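Local coordinates for protein TRAP-T family transporter, DctP (Periplasmic binding) subunit (Sulfitobacter sp. NAS-14.1, PDB 4PF8) that binds beta-D-galacturonate and, as the periplasmic solute-binding subunit of a TRAP transporter, probably delivers this sugar acid for uptake, at residues A[98-106]-A[170-178]; A[117-126]-A[316-324]. All blocks are in the same frame, centred on the assembly; numbering follows the deposited sequence. Where two conformers were deposited one is given.

Contact 1: A[98-106]-A[170-178]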
# COMPACT_ATOMS: atom_id res chain seq x y z
N ALA A 98 2.60 7.32 -13.32
CA ALA A 98 3.52 6.19 -13.52
C ALA A 98 3.32 5.10 -12.47
O ALA A 98 3.51 3.90 -12.75
CB ALA A 98 4.96 6.67 -13.52
N THR A 99 2.91 5.48 -11.27
CA THR A 99 2.82 4.51 -10.20
C THR A 99 1.62 3.57 -10.36
O THR A 99 1.53 2.62 -9.63
CB THR A 99 2.76 5.15 -8.79
OG1 THR A 99 1.56 5.92 -8.65
CG2 THR A 99 3.98 6.01 -8.56
N ASN A 100 0.73 3.83 -11.32
CA ASN A 100 -0.37 2.89 -11.52
C ASN A 100 0.10 1.49 -11.83
O ASN A 100 -0.58 0.53 -11.53
CB ASN A 100 -1.33 3.36 -12.61
CG ASN A 100 -2.22 4.47 -12.15
OD1 ASN A 100 -3.00 4.30 -11.22
ND2 ASN A 100 -2.11 5.63 -12.79
N VAL A 101 1.29 1.37 -12.42
CA VAL A 101 1.78 0.06 -12.84
C VAL A 101 1.90 -0.96 -11.71
O VAL A 101 1.77 -2.15 -11.94
CB VAL A 101 3.14 0.18 -13.57
CG1 VAL A 101 3.01 1.07 -14.79
CG2 VAL A 101 4.23 0.69 -12.62
N VAL A 102 2.16 -0.52 -10.48
CA VAL A 102 2.28 -1.46 -9.36
C VAL A 102 0.94 -1.86 -8.78
O VAL A 102 0.86 -2.79 -7.97
CB VAL A 102 3.17 -0.92 -8.20
CG1 VAL A 102 4.52 -0.55 -8.74
CG2 VAL A 102 2.49 0.26 -7.48
N SER A 103 -0.12 -1.20 -9.21
CA SER A 103 -1.48 -1.53 -8.79
C SER A 103 -2.21 -2.47 -9.76
O SER A 103 -3.40 -2.73 -9.61
CB SER A 103 -2.30 -0.26 -8.60
OG SER A 103 -1.87 0.39 -7.43
N LEU A 104 -1.48 -2.96 -10.76
CA LEU A 104 -2.07 -3.93 -11.67
C LEU A 104 -2.09 -5.29 -10.99
O LEU A 104 -1.14 -5.66 -10.34
CB LEU A 104 -1.25 -3.97 -12.96
CG LEU A 104 -1.44 -2.73 -13.85
CD1 LEU A 104 -0.38 -2.71 -14.93
CD2 LEU A 104 -2.83 -2.72 -14.49
N PRO A 105 -3.20 -6.02 -11.12
CA PRO A 105 -3.29 -7.29 -10.40
C PRO A 105 -2.27 -8.30 -10.92
O PRO A 105 -2.07 -8.41 -12.12
CB PRO A 105 -4.73 -7.77 -10.68
CG PRO A 105 -5.28 -6.88 -11.72
CD PRO A 105 -4.44 -5.63 -11.79
N PHE A 106 -1.63 -8.99 -9.99
CA PHE A 106 -0.66 -10.04 -10.29
C PHE A 106 0.53 -9.55 -11.10
O PHE A 106 1.20 -10.34 -11.76
CB PHE A 106 -1.35 -11.21 -11.00
CG PHE A 106 -2.47 -11.83 -10.22
CD1 PHE A 106 -2.22 -12.61 -9.10
CD2 PHE A 106 -3.79 -11.62 -10.59
CE1 PHE A 106 -3.26 -13.20 -8.38
CE2 PHE A 106 -4.81 -12.20 -9.87
CZ PHE A 106 -4.54 -12.99 -8.76
N ASN A 170 -8.78 4.25 -3.32
CA ASN A 170 -9.02 5.29 -4.33
C ASN A 170 -8.07 5.21 -5.52
O ASN A 170 -7.15 6.01 -5.68
CB ASN A 170 -8.94 6.66 -3.65
CG ASN A 170 -9.96 6.82 -2.55
OD1 ASN A 170 -9.64 6.74 -1.36
ND2 ASN A 170 -11.21 7.02 -2.93
N ASN A 171 -8.31 4.22 -6.38
CA ASN A 171 -7.66 4.13 -7.68
C ASN A 171 -8.66 3.44 -8.60
O ASN A 171 -9.16 2.37 -8.27
CB ASN A 171 -6.34 3.33 -7.57
CG ASN A 171 -5.53 3.34 -8.84
OD1 ASN A 171 -6.07 3.32 -9.94
ND2 ASN A 171 -4.21 3.39 -8.70
N ASP A 172 -8.95 4.05 -9.75
CA ASP A 172 -9.91 3.49 -10.71
C ASP A 172 -9.57 2.07 -11.17
O ASP A 172 -10.47 1.32 -11.56
CB ASP A 172 -10.00 4.39 -11.94
CG ASP A 172 -10.46 5.78 -11.60
OD1 ASP A 172 -11.30 5.90 -10.68
OD2 ASP A 172 -9.99 6.75 -12.24
N LEU A 173 -8.29 1.72 -11.16
CA LEU A 173 -7.86 0.37 -11.49
C LEU A 173 -8.57 -0.67 -10.62
O LEU A 173 -8.90 -1.75 -11.10
CB LEU A 173 -6.34 0.19 -11.34
CG LEU A 173 -5.44 0.65 -12.48
CD1 LEU A 173 -3.99 0.45 -12.06
CD2 LEU A 173 -5.72 -0.10 -13.77
N PHE A 174 -8.77 -0.35 -9.35
CA PHE A 174 -9.39 -1.29 -8.42
C PHE A 174 -10.88 -1.46 -8.65
O PHE A 174 -11.44 -2.54 -8.42
CB PHE A 174 -9.10 -0.89 -6.96
CG PHE A 174 -7.63 -0.75 -6.68
CD1 PHE A 174 -6.71 -1.65 -7.18
CD2 PHE A 174 -7.16 0.31 -5.95
CE1 PHE A 174 -5.36 -1.50 -6.93
CE2 PHE A 174 -5.80 0.47 -5.73
CZ PHE A 174 -4.92 -0.44 -6.21
N VAL A 175 -11.53 -0.41 -9.12
CA VAL A 175 -12.92 -0.51 -9.51
C VAL A 175 -13.03 -1.51 -10.67
O VAL A 175 -13.88 -2.41 -10.65
CB VAL A 175 -13.47 0.86 -9.91
CG1 VAL A 175 -14.87 0.74 -10.53
CG2 VAL A 175 -13.50 1.78 -8.72
N GLY A 176 -12.14 -1.37 -11.65
CA GLY A 176 -12.12 -2.27 -12.80
C GLY A 176 -11.86 -3.71 -12.40
O GLY A 176 -12.44 -4.65 -12.96
N MSE A 177 -11.00 -3.91 -11.42
CA MSE A 177 -10.67 -5.24 -10.93
C MSE A 177 -11.91 -5.94 -10.37
O MSE A 177 -12.17 -7.10 -10.70
CB MSE A 177 -9.60 -5.10 -9.85
CG MSE A 177 -9.36 -6.32 -9.00
SE MSE A 177 -7.87 -5.90 -7.80
CE MSE A 177 -6.87 -4.95 -9.10
N ILE A 178 -12.66 -5.25 -9.54
CA ILE A 178 -13.85 -5.82 -8.92
C ILE A 178 -14.94 -6.04 -9.97
O ILE A 178 -15.61 -7.09 -9.98
CB ILE A 178 -14.37 -4.92 -7.78
CG1 ILE A 178 -13.34 -4.78 -6.69
CG2 ILE A 178 -15.64 -5.44 -7.19
CD1 ILE A 178 -12.87 -6.07 -6.15
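Leu-173, in the first turn of helix 172-179, fills the angle between the end of the 3-10 turn at 98-102 and the loop that follows it. In one of its two modelled conformers, its CD1 lies 3.5 Å from the carbonyl O of Asn-100 and also meets Ser-103 CB, while its CD2 packs against Leu-104 CD2 at 4.0 Å. Ser-103 is directed toward the helix, its CB and OG lying against CZ and CE1 of the Phe-174 ring: OG is 3.4 Å from CZ, approaching the ring obliquely. The carbonyl O of Ser-103, buried here without a polar partner in the model, lies near CE1 of the same ring. One turn further along, selenomethionine Met-177 bends at chi3 (-40°), which brings CE to 3.6 Å from Pro-105 CG, the two side chains running antiparallel alongside one another. The same CE lies in the plane of the Phe-174 ring, at its edge.

This helix follows strand 165-168 and leads towards strand 184-187, a beta-alpha-beta crossover between parallel neighbours in a two-lobed solute-binding protein; Phe-174 also touches Met-169 of the galacturonate pocket, a second-shell position.

Polar contact is concentrated at the helix start. Asn-171 is the N-cap, its OD1 accepting from Leu-173 N at 3.0 Å. With CG anti to the backbone N (chi1 -173°), its amide extends to the turn, where ND2 donates to Asn-100 OD1 at 2.9 Å, nearly in line with that C=O although the amide planes are 75° apart. ND2 also donates to Gly-90 O. Were an alanine to replace Asn-171, Leu-173 N would probably lose its cap and Asn-100 OD1 this donor. Val-303 of helix 301-310 touches both Leu-173 and Pro-105.

Contact 2: A[117-126]-A[316-324]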
# COMPACT_ATOMS: atom_id res chain seq x y z
N LEU A 117 12.74 -5.60 -7.86
CA LEU A 117 12.37 -4.61 -8.88
C LEU A 117 12.36 -3.20 -8.29
O LEU A 117 12.90 -2.27 -8.90
CB LEU A 117 11.00 -4.95 -9.50
CG LEU A 117 10.98 -6.25 -10.30
CD1 LEU A 117 9.59 -6.60 -10.75
CD2 LEU A 117 11.90 -6.16 -11.50
N MSE A 118 11.75 -3.05 -7.12
CA MSE A 118 11.61 -1.74 -6.50
C MSE A 118 12.96 -1.19 -6.02
O MSE A 118 13.16 0.03 -5.98
CB MSE A 118 10.60 -1.77 -5.36
CG MSE A 118 9.19 -2.08 -5.84
SE MSE A 118 8.52 -0.80 -7.17
CE MSE A 118 8.52 0.73 -6.03
N ASP A 119 13.88 -2.07 -5.65
CA ASP A 119 15.23 -1.65 -5.22
C ASP A 119 16.19 -1.47 -6.41
O ASP A 119 17.32 -1.03 -6.25
CB ASP A 119 15.83 -2.64 -4.22
CG ASP A 119 15.07 -2.68 -2.88
OD1 ASP A 119 14.23 -1.79 -2.63
OD2 ASP A 119 15.34 -3.61 -2.08
N GLY A 120 15.72 -1.83 -7.60
CA GLY A 120 16.51 -1.75 -8.81
C GLY A 120 16.01 -0.69 -9.78
O GLY A 120 15.46 0.34 -9.37
N GLU A 121 16.20 -0.93 -11.07
CA GLU A 121 15.94 0.11 -12.06
C GLU A 121 14.46 0.45 -12.19
O GLU A 121 14.11 1.61 -12.35
CB GLU A 121 16.56 -0.25 -13.41
CG GLU A 121 18.07 -0.03 -13.44
CD GLU A 121 18.65 0.01 -14.85
OE1 GLU A 121 18.58 -1.02 -15.56
OE2 GLU A 121 19.19 1.07 -15.24
N PRO A 122 13.58 -0.55 -12.09
CA PRO A 122 12.17 -0.17 -12.19
C PRO A 122 11.75 0.76 -11.06
O PRO A 122 11.04 1.74 -11.28
CB PRO A 122 11.45 -1.52 -12.12
CG PRO A 122 12.45 -2.47 -12.71
CD PRO A 122 13.76 -2.01 -12.14
N GLY A 123 12.18 0.45 -9.84
CA GLY A 123 11.90 1.31 -8.70
C GLY A 123 12.51 2.69 -8.88
O GLY A 123 11.94 3.68 -8.43
N ALA A 124 13.68 2.76 -9.50
CA ALA A 124 14.33 4.04 -9.75
C ALA A 124 13.51 4.89 -10.73
O ALA A 124 13.42 6.11 -10.57
CB ALA A 124 15.72 3.83 -10.24
N ALA A 125 12.88 4.26 -11.71
CA ALA A 125 12.03 4.98 -12.66
C ALA A 125 10.82 5.57 -11.94
O ALA A 125 10.40 6.69 -12.20
CB ALA A 125 11.60 4.07 -13.79
N LEU A 126 10.26 4.81 -11.02
CA LEU A 126 9.13 5.30 -10.25
C LEU A 126 9.61 6.42 -9.32
O LEU A 126 8.91 7.42 -9.15
CB LEU A 126 8.47 4.16 -9.46
CG LEU A 126 7.72 3.12 -10.31
CD1 LEU A 126 6.98 2.13 -9.40
CD2 LEU A 126 6.75 3.77 -11.26
N ASP A 316 5.69 0.53 -22.14
CA ASP A 316 7.07 0.12 -21.86
C ASP A 316 7.30 -0.11 -20.37
O ASP A 316 7.89 -1.11 -19.97
CB ASP A 316 8.07 1.13 -22.41
CG ASP A 316 8.15 1.10 -23.92
OD1 ASP A 316 7.64 0.12 -24.52
OD2 ASP A 316 8.73 2.03 -24.52
N LEU A 317 6.81 0.80 -19.54
CA LEU A 317 6.99 0.67 -18.10
C LEU A 317 6.25 -0.54 -17.54
O LEU A 317 6.78 -1.23 -16.67
CB LEU A 317 6.51 1.93 -17.38
CG LEU A 317 6.75 1.88 -15.87
CD1 LEU A 317 8.22 1.80 -15.57
CD2 LEU A 317 6.13 3.07 -15.16
N VAL A 318 5.04 -0.79 -18.02
CA VAL A 318 4.28 -1.95 -17.54
C VAL A 318 5.05 -3.24 -17.85
O VAL A 318 5.13 -4.13 -17.02
CB VAL A 318 2.88 -2.02 -18.16
CG1 VAL A 318 2.23 -3.36 -17.83
CG2 VAL A 318 2.01 -0.89 -17.64
N ASN A 319 5.63 -3.32 -19.05
CA ASN A 319 6.37 -4.52 -19.43
C ASN A 319 7.66 -4.69 -18.63
O ASN A 319 8.08 -5.81 -18.32
CB ASN A 319 6.65 -4.52 -20.93
CG ASN A 319 5.38 -4.67 -21.74
OD1 ASN A 319 4.44 -5.32 -21.30
ND2 ASN A 319 5.34 -4.06 -22.92
N LEU A 320 8.27 -3.57 -18.27
CA LEU A 320 9.40 -3.60 -17.36
C LEU A 320 9.06 -4.40 -16.09
O LEU A 320 9.90 -5.12 -15.56
CB LEU A 320 9.81 -2.17 -17.01
CG LEU A 320 11.17 -1.93 -16.37
CD1 LEU A 320 12.28 -2.51 -17.22
CD2 LEU A 320 11.39 -0.44 -16.16
N PHE A 321 7.82 -4.28 -15.61
CA PHE A 321 7.40 -5.01 -14.43
C PHE A 321 6.86 -6.41 -14.76
O PHE A 321 7.39 -7.41 -14.28
CB PHE A 321 6.35 -4.22 -13.63
CG PHE A 321 6.95 -3.07 -12.86
CD1 PHE A 321 7.27 -1.89 -13.49
CD2 PHE A 321 7.20 -3.18 -11.50
CE1 PHE A 321 7.83 -0.84 -12.78
CE2 PHE A 321 7.76 -2.14 -10.80
CZ PHE A 321 8.07 -0.97 -11.44
N ARG A 322 5.83 -6.48 -15.58
CA ARG A 322 5.11 -7.74 -15.74
C ARG A 322 5.92 -8.81 -16.47
O ARG A 322 5.62 -10.00 -16.35
CB ARG A 322 3.75 -7.52 -16.43
CG ARG A 322 3.86 -7.20 -17.90
CD ARG A 322 2.49 -7.12 -18.55
NE ARG A 322 2.59 -6.61 -19.91
CZ ARG A 322 1.55 -6.40 -20.72
NH1 ARG A 322 0.32 -6.66 -20.31
NH2 ARG A 322 1.76 -5.93 -21.94
N ASN A 323 6.94 -8.40 -17.21
CA ASN A 323 7.77 -9.36 -17.94
C ASN A 323 9.12 -9.60 -17.27
O ASN A 323 10.00 -10.23 -17.85
CB ASN A 323 8.01 -8.88 -19.37
CG ASN A 323 6.74 -8.87 -20.20
OD1 ASN A 323 5.80 -9.62 -19.93
ND2 ASN A 323 6.70 -8.01 -21.22
N ALA A 324 9.30 -9.10 -16.05
CA ALA A 324 10.56 -9.29 -15.35
C ALA A 324 10.77 -10.78 -15.07
O ALA A 324 9.86 -11.45 -14.56
CB ALA A 324 10.56 -8.51 -14.05
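The ring of Phe-321 enters a hollow made by Leu-117, Met-118, Pro-122 and Leu-126, a knob-into-hole arrangement that buries more of this residue than of any other in the pair of segments. Pro-122 CB is the nearest to it, 3.5 Å from CZ and obliquely placed. The side chains of Leu-126 and Phe-321 run toward one another, which puts Leu-126 CD1 3.9 Å from the same CZ, again obliquely. Selenomethionine Met-118 makes a Met-aromatic contact through its selenium: bends at chi2 and chi3 carry SE to the ring edge, 3.9 Å from Phe-321 CE2 and 84° off the ring normal, so the contact is made in the plane and not over a face.

Aliphatic contacts flank the ring. Leu-320 turns its CG away from the backbone N (chi1 -165°), which lets it reach across to Pro-122 CG at 3.9 Å, the two side chains crossing at about a right angle. Beyond it, Leu-317 CD2 touches Leu-126 CD2 at 4.0 Å, and near the end of the chain Ala-324 CB rests on Leu-117 CD2 at 3.7 Å.

No hydrogen bond joins the two segments. Leu-117 O receives Gly-120 N and Gly-123 N from opposite faces of its plane, bridging the turn between helices 111-118 and 121-132. Gly-123 O accepts from Tyr-140 OH, which ties helix 121-132 to strand 135-141.

The helical segments 121-126 and 316-322 run roughly antiparallel, with 145° between their directions. The arrangement is a helix-helix interface of an alpha/beta solute-binding fold: the last helix of the chain packs by its aromatic knob against the helix that precedes strand 135-141, an outermost strand of the five-stranded sheet.

How the contacts relate
From the N terminus the segments come in the order 98-106, 117-126, 170-178 and 316-324. Contact 1 closes a loop of 63 residues containing segment 117-126 and strands 135-141, 146-150 and 165-168; contact 2 closes a far longer loop of 189 residues containing segment 170-178. The two loops therefore cross. They also meet in space: Ala-98 O lies 3.7 Å from Leu-317 CD2, and Val-102 CG1 lies 3.7 Å from Leu-126 CD1. The turn at 98-102 is thus wedged between helix 172-179 and the helix pair of contact 2, so that helix 172-179, helix 121-132 and helix 315-322 all pack around it.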